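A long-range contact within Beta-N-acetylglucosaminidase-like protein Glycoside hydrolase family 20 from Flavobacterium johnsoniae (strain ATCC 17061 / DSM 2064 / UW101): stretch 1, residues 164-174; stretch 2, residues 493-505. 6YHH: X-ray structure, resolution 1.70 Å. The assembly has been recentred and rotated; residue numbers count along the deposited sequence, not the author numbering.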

# COMPACT_ATOMS: atom_id res chain seq x y z
N LYS A 164 1.63 2.91 10.23
CA LYS A 164 2.88 3.57 9.96
C LYS A 164 2.72 4.75 8.99
O LYS A 164 3.20 5.86 9.27
N ARG A 165 2.04 4.54 7.87
CA ARG A 165 1.99 5.65 6.92
C ARG A 165 1.16 6.78 7.49
O ARG A 165 1.35 8.00 7.14
N ASN A 166 0.13 6.46 8.26
CA ASN A 166 -0.66 7.53 8.86
C ASN A 166 0.15 8.33 9.91
O ASN A 166 -0.08 9.51 10.05
N LEU A 167 1.05 7.68 10.63
CA LEU A 167 1.94 8.39 11.51
C LEU A 167 2.80 9.34 10.68
O LEU A 167 3.02 10.51 11.08
N ASP A 168 3.29 8.91 9.49
CA ASP A 168 4.03 9.87 8.63
C ASP A 168 3.14 11.04 8.23
O ASP A 168 3.64 12.19 8.19
N ALA A 169 1.88 10.78 7.91
CA ALA A 169 0.99 11.85 7.47
C ALA A 169 0.76 12.86 8.65
O ALA A 169 0.65 14.10 8.44
N LEU A 170 0.59 12.32 9.84
CA LEU A 170 0.39 13.15 11.06
C LEU A 170 1.62 14.09 11.21
O LEU A 170 1.45 15.29 11.31
N ALA A 171 2.81 13.53 11.08
CA ALA A 171 3.99 14.41 11.16
C ALA A 171 4.02 15.45 10.09
O ALA A 171 4.40 16.58 10.32
N ALA A 172 3.64 15.06 8.87
CA ALA A 172 3.63 15.98 7.76
C ALA A 172 2.73 17.15 7.99
O ALA A 172 2.98 18.29 7.47
N MET A 173 1.69 16.93 8.79
CA MET A 173 0.69 17.99 9.12
C MET A 173 0.95 18.58 10.51
O MET A 173 0.07 19.27 11.05
N LYS A 174 2.08 18.27 11.13
CA LYS A 174 2.43 18.75 12.48
C LYS A 174 1.50 18.30 13.57
O LYS A 174 1.31 18.97 14.59
N SER A 493 -2.39 20.84 -2.98
CA SER A 493 -1.00 20.39 -3.04
C SER A 493 -0.56 19.63 -1.80
O SER A 493 0.23 18.70 -1.90
N VAL A 494 -1.10 19.98 -0.65
CA VAL A 494 -0.83 19.23 0.58
C VAL A 494 -1.30 17.78 0.41
O VAL A 494 -0.55 16.84 0.73
N SER A 495 -2.50 17.61 -0.12
CA SER A 495 -3.05 16.27 -0.31
C SER A 495 -2.21 15.45 -1.32
O SER A 495 -1.91 14.27 -1.08
N PHE A 496 -1.83 16.09 -2.42
CA PHE A 496 -0.95 15.48 -3.39
C PHE A 496 0.37 15.03 -2.80
O PHE A 496 0.77 13.86 -2.96
N ARG A 497 1.03 15.90 -2.03
CA ARG A 497 2.35 15.55 -1.49
C ARG A 497 2.33 14.46 -0.44
O ARG A 497 3.32 13.80 -0.20
N LEU A 498 1.16 14.24 0.21
CA LEU A 498 1.07 13.12 1.13
C LEU A 498 1.27 11.78 0.41
O LEU A 498 1.63 10.78 1.08
N GLU A 499 1.09 11.74 -0.91
CA GLU A 499 1.22 10.45 -1.60
C GLU A 499 2.60 9.88 -1.52
O GLU A 499 2.79 8.66 -1.59
N GLU A 500 3.61 10.74 -1.35
CA GLU A 500 4.96 10.22 -1.20
C GLU A 500 5.18 9.42 0.06
O GLU A 500 6.17 8.72 0.15
N LEU A 501 4.28 9.55 1.01
CA LEU A 501 4.37 8.83 2.26
C LEU A 501 3.52 7.52 2.20
O LEU A 501 3.39 6.81 3.19
N GLY A 502 3.01 7.18 1.02
CA GLY A 502 2.23 5.96 0.82
C GLY A 502 0.75 6.11 1.00
O GLY A 502 -0.01 5.14 0.85
N LEU A 503 0.29 7.31 1.33
CA LEU A 503 -1.16 7.47 1.57
C LEU A 503 -1.95 7.16 0.32
O LEU A 503 -1.57 7.50 -0.81
N THR A 504 -3.08 6.49 0.47
CA THR A 504 -3.75 5.83 -0.66
C THR A 504 -4.99 6.57 -1.06
O THR A 504 -5.78 6.07 -1.86
N HIS A 505 -5.22 7.75 -0.51
CA HIS A 505 -6.51 8.43 -0.73
C HIS A 505 -6.88 8.65 -2.21
O HIS A 505 -8.02 8.46 -2.61

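With hydrogens placed, no direct hydrogen bond joins the two stretches; the 473 Å² they bury is held by apolar packing and two bridging waters. The helix of stretch 1 directs the CA-to-CB bonds of Arg165, Asp168, Ala169 and Ala172 toward stretch 2, and the small alanines let leucine methyls approach closely. Leu498 (m, t) starts sideways, but its CD2 lies 4.1 Å from Ala169 CB and 3.9 Å from Ala172 CB. Leu501 (m, t) points toward the helix and sets CD1 3.9 Å from Ala172 CB. Leu503 (m, m) likewise turns its end inward, with CD2 3.8 Å from Ala169 CB. Just past the helix, Met173 (m, m, m) curls its sulfur inward, SD lying 3.5 Å from CG1 of Val494 (t).

Arg165 (p, t, t) extends along the other stretch. Its CD is 3.3 Å from Gly502 O, and Thr504 CG2 covers one guanidinium face, 3.7 Å from NH1. Gly502 has phi/psi of 92/0°, where a CB would jam against the preceding carbonyl oxygen.

Water supplies the polar links. Water 1 accepts from Arg165 NH1 (2.9 Å) and hydrogen-bonds Thr504 OG1 (2.7 Å). Water 2 donates to Asp168 OD2 (2.8 Å) and to Leu501 O (2.7 Å), tying the Asp168 carboxylate (chi1 m) to the opposing backbone.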

# COMPACT_ATOMS: atom_id res chain seq x y z
CB LYS A 164 3.96 2.62 9.46
CG LYS A 164 4.51 1.68 10.51
CD LYS A 164 5.55 0.77 9.94
CE LYS A 164 6.25 -0.03 10.99
NZ LYS A 164 7.45 -0.80 10.47
CB ARG A 165 1.49 5.26 5.54
CG ARG A 165 0.08 4.72 5.44
CD ARG A 165 -0.27 4.29 4.04
NE ARG A 165 -1.63 3.84 3.89
CZ ARG A 165 -2.04 2.56 3.82
NH1 ARG A 165 -3.31 2.26 3.73
NH2 ARG A 165 -1.14 1.57 3.86
CB ASN A 166 -1.98 6.97 9.36
CG ASN A 166 -2.99 6.89 8.23
OD1 ASN A 166 -3.07 5.85 7.46
ND2 ASN A 166 -3.69 7.95 8.05
CB LEU A 167 2.83 7.40 12.30
CG LEU A 167 2.06 6.71 13.41
CD1 LEU A 167 2.83 5.48 13.98
CD2 LEU A 167 1.64 7.66 14.51
CB ASP A 168 4.57 9.16 7.40
CG ASP A 168 5.74 8.21 7.74
OD1 ASP A 168 6.74 8.74 8.29
OD2 ASP A 168 5.65 7.05 7.45
CB ALA A 169 -0.33 11.33 6.96
CB LEU A 170 0.25 12.34 12.35
CG LEU A 170 -1.10 11.62 12.52
CD1 LEU A 170 -1.16 11.03 13.93
CD2 LEU A 170 -2.34 12.30 12.15
CB ALA A 171 5.28 13.60 11.24
CB ALA A 172 3.18 15.22 6.51
CB MET A 173 -0.69 17.41 9.06
CG MET A 173 -1.09 16.90 7.66
SD MET A 173 -0.68 17.99 6.28
CE MET A 173 -1.50 19.47 6.94
CB LYS A 174 2.61 20.26 12.50
CG LYS A 174 3.64 20.74 11.54
CD LYS A 174 3.92 22.24 11.72
CE LYS A 174 4.92 22.77 10.70
NZ LYS A 174 4.24 23.06 9.41
CB SER A 493 -0.03 21.56 -3.31
OG SER A 493 -0.07 22.49 -2.27
CB VAL A 494 -1.58 19.93 1.76
CG1 VAL A 494 -1.47 19.10 3.02
CG2 VAL A 494 -1.00 21.32 2.04
CB SER A 495 -4.48 16.39 -0.81
OG SER A 495 -5.08 15.09 -0.96
CB PHE A 496 -0.77 16.48 -4.50
CG PHE A 496 0.52 16.43 -5.27
CD1 PHE A 496 0.91 15.30 -5.93
CD2 PHE A 496 1.24 17.59 -5.49
CE1 PHE A 496 2.06 15.26 -6.65
CE2 PHE A 496 2.41 17.62 -6.27
CZ PHE A 496 2.81 16.43 -6.89
CB ARG A 497 3.12 16.80 -1.09
CG ARG A 497 3.53 17.66 -2.28
CD ARG A 497 4.44 16.93 -3.29
NE ARG A 497 4.96 17.90 -4.29
CZ ARG A 497 5.67 17.51 -5.35
NH1 ARG A 497 5.94 16.22 -5.54
NH2 ARG A 497 6.05 18.40 -6.27
CB LEU A 498 -0.27 13.14 1.90
CG LEU A 498 -0.56 14.25 2.86
CD1 LEU A 498 -2.01 14.19 3.31
CD2 LEU A 498 0.36 14.14 4.08
CB GLU A 499 0.83 10.55 -3.07
CG GLU A 499 -0.65 10.78 -3.35
CD GLU A 499 -1.00 10.53 -4.77
OE1 GLU A 499 -0.45 11.21 -5.63
OE2 GLU A 499 -1.75 9.54 -4.98
CB GLU A 500 6.00 11.35 -1.30
CG GLU A 500 6.09 12.20 -0.04
CD GLU A 500 6.80 13.54 -0.19
OE1 GLU A 500 7.07 13.97 -1.34
OE2 GLU A 500 6.99 14.17 0.88
CB LEU A 501 3.80 9.73 3.39
CG LEU A 501 4.53 11.06 3.52
CD1 LEU A 501 3.83 11.96 4.55
CD2 LEU A 501 6.00 10.90 3.78
CB LEU A 503 -1.49 8.92 2.09
CG LEU A 503 -1.30 9.17 3.61
CD1 LEU A 503 -1.81 8.20 4.60
CD2 LEU A 503 0.19 9.07 3.89
CB THR A 504 -4.22 4.41 -0.32
OG1 THR A 504 -5.28 4.41 0.66
CG2 THR A 504 -3.09 3.53 0.23
CB HIS A 505 -6.62 9.73 0.05
CG HIS A 505 -5.47 10.65 -0.13
ND1 HIS A 505 -4.18 10.28 0.19
CD2 HIS A 505 -5.40 11.94 -0.53
CE1 HIS A 505 -3.37 11.27 -0.10
NE2 HIS A 505 -4.09 12.32 -0.47
O HOH W 1 -5.96 3.39 3.11
O HOH W 2 5.34 6.03 4.88